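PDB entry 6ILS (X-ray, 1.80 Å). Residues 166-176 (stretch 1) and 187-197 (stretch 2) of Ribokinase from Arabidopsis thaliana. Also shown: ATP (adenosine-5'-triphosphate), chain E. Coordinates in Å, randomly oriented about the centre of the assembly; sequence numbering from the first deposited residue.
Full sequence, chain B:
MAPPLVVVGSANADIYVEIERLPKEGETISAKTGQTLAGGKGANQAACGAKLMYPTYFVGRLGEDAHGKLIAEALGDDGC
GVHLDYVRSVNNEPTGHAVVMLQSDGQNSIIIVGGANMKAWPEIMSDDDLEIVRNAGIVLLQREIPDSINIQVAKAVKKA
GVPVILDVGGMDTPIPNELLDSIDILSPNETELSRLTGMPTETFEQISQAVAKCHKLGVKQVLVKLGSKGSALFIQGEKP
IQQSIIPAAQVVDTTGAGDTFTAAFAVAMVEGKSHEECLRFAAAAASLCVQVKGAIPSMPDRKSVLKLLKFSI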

# COMPACT_ATOMS: atom_id res chain seq x y z
N LEU B 166 11.43 -17.72 -20.14
CA LEU B 166 10.25 -16.91 -19.98
C LEU B 166 9.25 -17.61 -19.08
O LEU B 166 8.68 -18.66 -19.44
N ASP B 167 9.05 -17.04 -17.90
CA ASP B 167 8.03 -17.48 -16.97
C ASP B 167 6.74 -16.89 -17.49
O ASP B 167 6.71 -15.71 -17.86
N VAL B 168 5.69 -17.69 -17.55
CA VAL B 168 4.45 -17.25 -18.19
C VAL B 168 3.61 -16.51 -17.17
O VAL B 168 2.63 -15.86 -17.51
N GLY B 169 4.03 -16.56 -15.91
CA GLY B 169 3.32 -15.86 -14.86
C GLY B 169 3.23 -14.37 -15.13
O GLY B 169 4.17 -13.75 -15.63
N GLY B 170 2.07 -13.80 -14.80
CA GLY B 170 1.80 -12.39 -15.00
C GLY B 170 0.50 -12.21 -15.77
O GLY B 170 -0.53 -12.78 -15.41
N MET B 171 0.55 -11.40 -16.82
CA MET B 171 -0.63 -11.10 -17.62
C MET B 171 -1.23 -12.34 -18.28
O MET B 171 -0.52 -13.25 -18.68
N ASP B 172 -2.55 -12.35 -18.39
CA ASP B 172 -3.28 -13.48 -18.96
C ASP B 172 -3.49 -13.33 -20.47
O ASP B 172 -4.31 -14.04 -21.05
N THR B 173 -2.75 -12.43 -21.09
CA THR B 173 -2.87 -12.19 -22.52
C THR B 173 -2.08 -13.22 -23.33
O THR B 173 -1.13 -13.81 -22.81
N PRO B 174 -2.47 -13.43 -24.60
CA PRO B 174 -1.69 -14.36 -25.44
C PRO B 174 -0.24 -13.90 -25.54
O PRO B 174 0.04 -12.71 -25.47
N ILE B 175 0.68 -14.85 -25.67
CA ILE B 175 2.08 -14.52 -25.83
C ILE B 175 2.39 -14.29 -27.30
O ILE B 175 2.09 -15.13 -28.14
N PRO B 176 3.00 -13.14 -27.63
CA PRO B 176 3.38 -12.85 -29.01
C PRO B 176 4.36 -13.89 -29.54
O PRO B 176 5.31 -14.24 -28.84
N SER B 187 8.30 -21.42 -19.33
CA SER B 187 7.92 -22.05 -18.06
C SER B 187 6.52 -21.65 -17.57
O SER B 187 6.35 -20.68 -16.84
N PRO B 188 5.50 -22.42 -17.99
CA PRO B 188 4.12 -22.23 -17.55
C PRO B 188 3.73 -23.19 -16.44
O PRO B 188 4.32 -24.27 -16.34
N ASN B 189 2.73 -22.82 -15.65
CA ASN B 189 2.05 -23.82 -14.85
C ASN B 189 0.96 -24.47 -15.70
O ASN B 189 0.86 -24.20 -16.90
N GLU B 190 0.17 -25.34 -15.08
CA GLU B 190 -0.90 -26.06 -15.78
C GLU B 190 -1.92 -25.12 -16.41
O GLU B 190 -2.31 -25.30 -17.57
N THR B 191 -2.36 -24.14 -15.64
CA THR B 191 -3.39 -23.22 -16.11
C THR B 191 -2.86 -22.30 -17.22
O THR B 191 -3.55 -22.05 -18.21
N GLU B 192 -1.63 -21.82 -17.07
CA GLU B 192 -1.02 -20.98 -18.09
C GLU B 192 -0.77 -21.76 -19.37
O GLU B 192 -0.91 -21.22 -20.47
N LEU B 193 -0.41 -23.03 -19.23
CA LEU B 193 -0.15 -23.86 -20.40
C LEU B 193 -1.45 -24.11 -21.17
O LEU B 193 -1.46 -24.11 -22.39
N SER B 194 -2.53 -24.33 -20.43
CA SER B 194 -3.85 -24.53 -21.02
C SER B 194 -4.38 -23.26 -21.69
O SER B 194 -4.92 -23.31 -22.79
N ARG B 195 -4.24 -22.12 -21.00
CA ARG B 195 -4.67 -20.84 -21.56
C ARG B 195 -3.92 -20.54 -22.85
O ARG B 195 -4.54 -20.19 -23.86
N LEU B 196 -2.60 -20.68 -22.81
CA LEU B 196 -1.73 -20.39 -23.95
C LEU B 196 -1.95 -21.31 -25.15
O LEU B 196 -1.85 -20.89 -26.30
N THR B 197 -2.24 -22.58 -24.89
CA THR B 197 -2.40 -23.54 -25.98
C THR B 197 -3.87 -23.69 -26.36
O THR B 197 -4.19 -24.15 -27.46

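A short parallel strand pairing opens into a largely polar, water-bridged contact of strand 166-170 and the loop after it with helix 190-197, burying 478 Å² in all. Ser-187 N donates to Leu-166 O (2.8 Å) and Val-168 N to Ser-187 O (3.1 Å), which places the side chains of Asp-167 and Ser-187 (both t) on the same face of the sheet. Val-168 (t) points toward stretch 2; its CG2 meets Pro-188 CB at 3.8 Å, and its CB lies 3.6 Å from Glu-192 OE1. Glu-192 (m, then t) points toward stretch 1. Its OE1 accepts from Asn-189 N (3.1 Å), while Asn-189 OD1 caps the helix by accepting from Glu-192 N (2.7 Å), a reciprocal pair that ties the carboxylate to the helix start. Asn-189 (p) also donates from ND2 to ATP O3G (2.8 Å), so the same side chain serves cap and nucleotide. Asp-167 OD1, held by Gly-169 N at 2.9 Å, comes within 4.5 Å of Glu-192 OE1; water 1 sits between these like charges, 2.6 Å from Asp-167 OD1 and 2.6 Å from Glu-192 OE1. Gly-169 CA approaches Glu-192 OE2 to 3.3 Å, close packing against a residue with no side chain. Water 3 accepts from Gly-170 N (2.7 Å) and makes a weak bond to Glu-192 OE2 (3.4 Å). One helical turn on, Arg-195 (t, t, m) points toward the loop. Asp-172 OD1 (side chain m) lies over one face of its guanidinium, 3.2 Å from Arg-195 NH1: a salt bridge of charge alone, since no N-H points at the oxygen. Arg-195 NH2 instead donates to water 2 (2.9 Å), which reaches Val-168 O (2.8 Å), and to water 4 (2.7 Å), which reaches Thr-173 O (3.0 Å). Ile-175 CD1 (side chain m, t) touches Leu-196 CD1 (side chain t, p) at 3.9 Å, an apolar contact.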

# COMPACT_ATOMS: atom_id res chain seq x y z
CB LEU B 166 9.62 -16.57 -21.35
CG LEU B 166 8.26 -15.88 -21.28
CD1 LEU B 166 8.37 -14.45 -20.71
CD2 LEU B 166 7.61 -15.84 -22.69
CB ASP B 167 8.39 -17.02 -15.55
CG ASP B 167 7.25 -17.20 -14.55
OD1 ASP B 167 6.32 -17.99 -14.80
OD2 ASP B 167 7.29 -16.52 -13.50
CB VAL B 168 3.69 -18.46 -18.81
CG1 VAL B 168 2.41 -18.00 -19.50
CG2 VAL B 168 4.57 -19.12 -19.83
CB MET B 171 -0.28 -10.06 -18.69
CG MET B 171 0.29 -8.78 -18.12
SD MET B 171 0.68 -7.57 -19.41
CE MET B 171 1.59 -8.59 -20.56
CB ASP B 172 -4.62 -13.66 -18.24
CG ASP B 172 -4.45 -14.03 -16.78
OD1 ASP B 172 -3.32 -14.43 -16.39
OD2 ASP B 172 -5.44 -13.94 -16.02
CB THR B 173 -2.39 -10.78 -22.89
OG1 THR B 173 -1.00 -10.65 -22.56
CG2 THR B 173 -3.19 -9.73 -22.15
CB PRO B 174 -2.39 -14.28 -26.80
CG PRO B 174 -3.78 -13.87 -26.48
CD PRO B 174 -3.67 -12.94 -25.31
CB ILE B 175 3.00 -15.63 -25.30
CG1 ILE B 175 2.61 -16.03 -23.87
CG2 ILE B 175 4.46 -15.19 -25.38
CD1 ILE B 175 3.36 -17.25 -23.36
CB PRO B 176 4.06 -11.48 -28.91
CG PRO B 176 3.55 -10.89 -27.64
CD PRO B 176 3.35 -12.03 -26.71
CB SER B 187 8.97 -21.74 -16.97
OG SER B 187 8.77 -22.55 -15.81
CB PRO B 188 3.32 -22.56 -18.80
CG PRO B 188 4.10 -23.71 -19.38
CD PRO B 188 5.57 -23.40 -19.09
CB ASN B 189 1.47 -23.22 -13.55
CG ASN B 189 0.41 -22.16 -13.79
OD1 ASN B 189 -0.18 -22.06 -14.86
ND2 ASN B 189 0.17 -21.35 -12.77
CB GLU B 190 -1.62 -27.01 -14.82
CG GLU B 190 -0.73 -28.11 -14.28
CD GLU B 190 -1.44 -29.02 -13.29
OE1 GLU B 190 -2.31 -29.81 -13.73
OE2 GLU B 190 -1.14 -28.94 -12.08
CB THR B 191 -3.92 -22.39 -14.96
OG1 THR B 191 -4.40 -23.29 -13.95
CG2 THR B 191 -5.06 -21.48 -15.42
CB GLU B 192 0.30 -20.39 -17.57
CG GLU B 192 0.05 -19.40 -16.44
CD GLU B 192 1.27 -19.15 -15.57
OE1 GLU B 192 2.33 -19.78 -15.77
OE2 GLU B 192 1.14 -18.29 -14.67
CB LEU B 193 0.48 -25.19 -20.00
CG LEU B 193 0.73 -26.22 -21.10
CD1 LEU B 193 1.75 -25.73 -22.12
CD2 LEU B 193 1.20 -27.53 -20.45
CB SER B 194 -4.85 -25.00 -19.97
OG SER B 194 -6.16 -25.05 -20.50
CB ARG B 195 -4.45 -19.71 -20.56
CG ARG B 195 -4.91 -18.36 -21.07
CD ARG B 195 -4.21 -17.24 -20.33
NE ARG B 195 -4.17 -17.49 -18.89
CZ ARG B 195 -3.10 -17.31 -18.13
NH1 ARG B 195 -3.17 -17.58 -16.83
NH2 ARG B 195 -1.95 -16.87 -18.65
CB LEU B 196 -0.26 -20.47 -23.52
CG LEU B 196 0.73 -20.80 -24.64
CD1 LEU B 196 1.01 -19.56 -25.48
CD2 LEU B 196 2.01 -21.42 -24.12
CB THR B 197 -1.85 -24.93 -25.60
OG1 THR B 197 -2.56 -25.41 -24.44
CG2 THR B 197 -0.35 -24.88 -25.33
PG ATP E . 3.08 -21.12 -10.19
O1G ATP E . 3.83 -20.65 -11.37
O2G ATP E . 3.36 -20.24 -8.98
O3G ATP E . 1.60 -21.07 -10.43
PB ATP E . 2.58 -23.79 -9.46
O1B ATP E . 3.35 -25.03 -9.32
O2B ATP E . 1.53 -24.06 -10.44
O3B ATP E . 3.54 -22.64 -9.94
PA ATP E . 1.96 -23.73 -6.62
O1A ATP E . 0.99 -24.87 -6.35
O2A ATP E . 1.65 -22.56 -5.71
O3A ATP E . 1.84 -23.26 -8.13
O5' ATP E . 3.42 -24.22 -6.31
C5' ATP E . 4.52 -23.38 -6.58
C4' ATP E . 5.84 -24.25 -6.39
O4' ATP E . 5.84 -24.85 -4.96
C3' ATP E . 5.81 -25.23 -7.19
O3' ATP E . 7.14 -25.51 -7.67
C2' ATP E . 5.27 -26.54 -6.33
O2' ATP E . 5.75 -27.73 -7.02
C1' ATP E . 5.72 -26.39 -5.15
N9 ATP E . 4.71 -26.81 -4.16
C8 ATP E . 3.37 -26.65 -3.92
N7 ATP E . 3.07 -27.34 -2.79
C5 ATP E . 4.22 -27.91 -2.32
C6 ATP E . 4.48 -28.72 -1.21
N6 ATP E . 3.54 -29.17 -0.22
N1 ATP E . 5.72 -29.16 -0.99
C2 ATP E . 6.74 -28.81 -1.84
N3 ATP E . 6.51 -28.03 -2.92
C4 ATP E . 5.24 -27.58 -3.16
O HOH W 1 4.36 -19.50 -14.17
O HOH W 2 -0.04 -15.73 -16.84
O HOH W 3 0.29 -15.28 -13.33
O HOH W 4 -0.83 -16.17 -20.97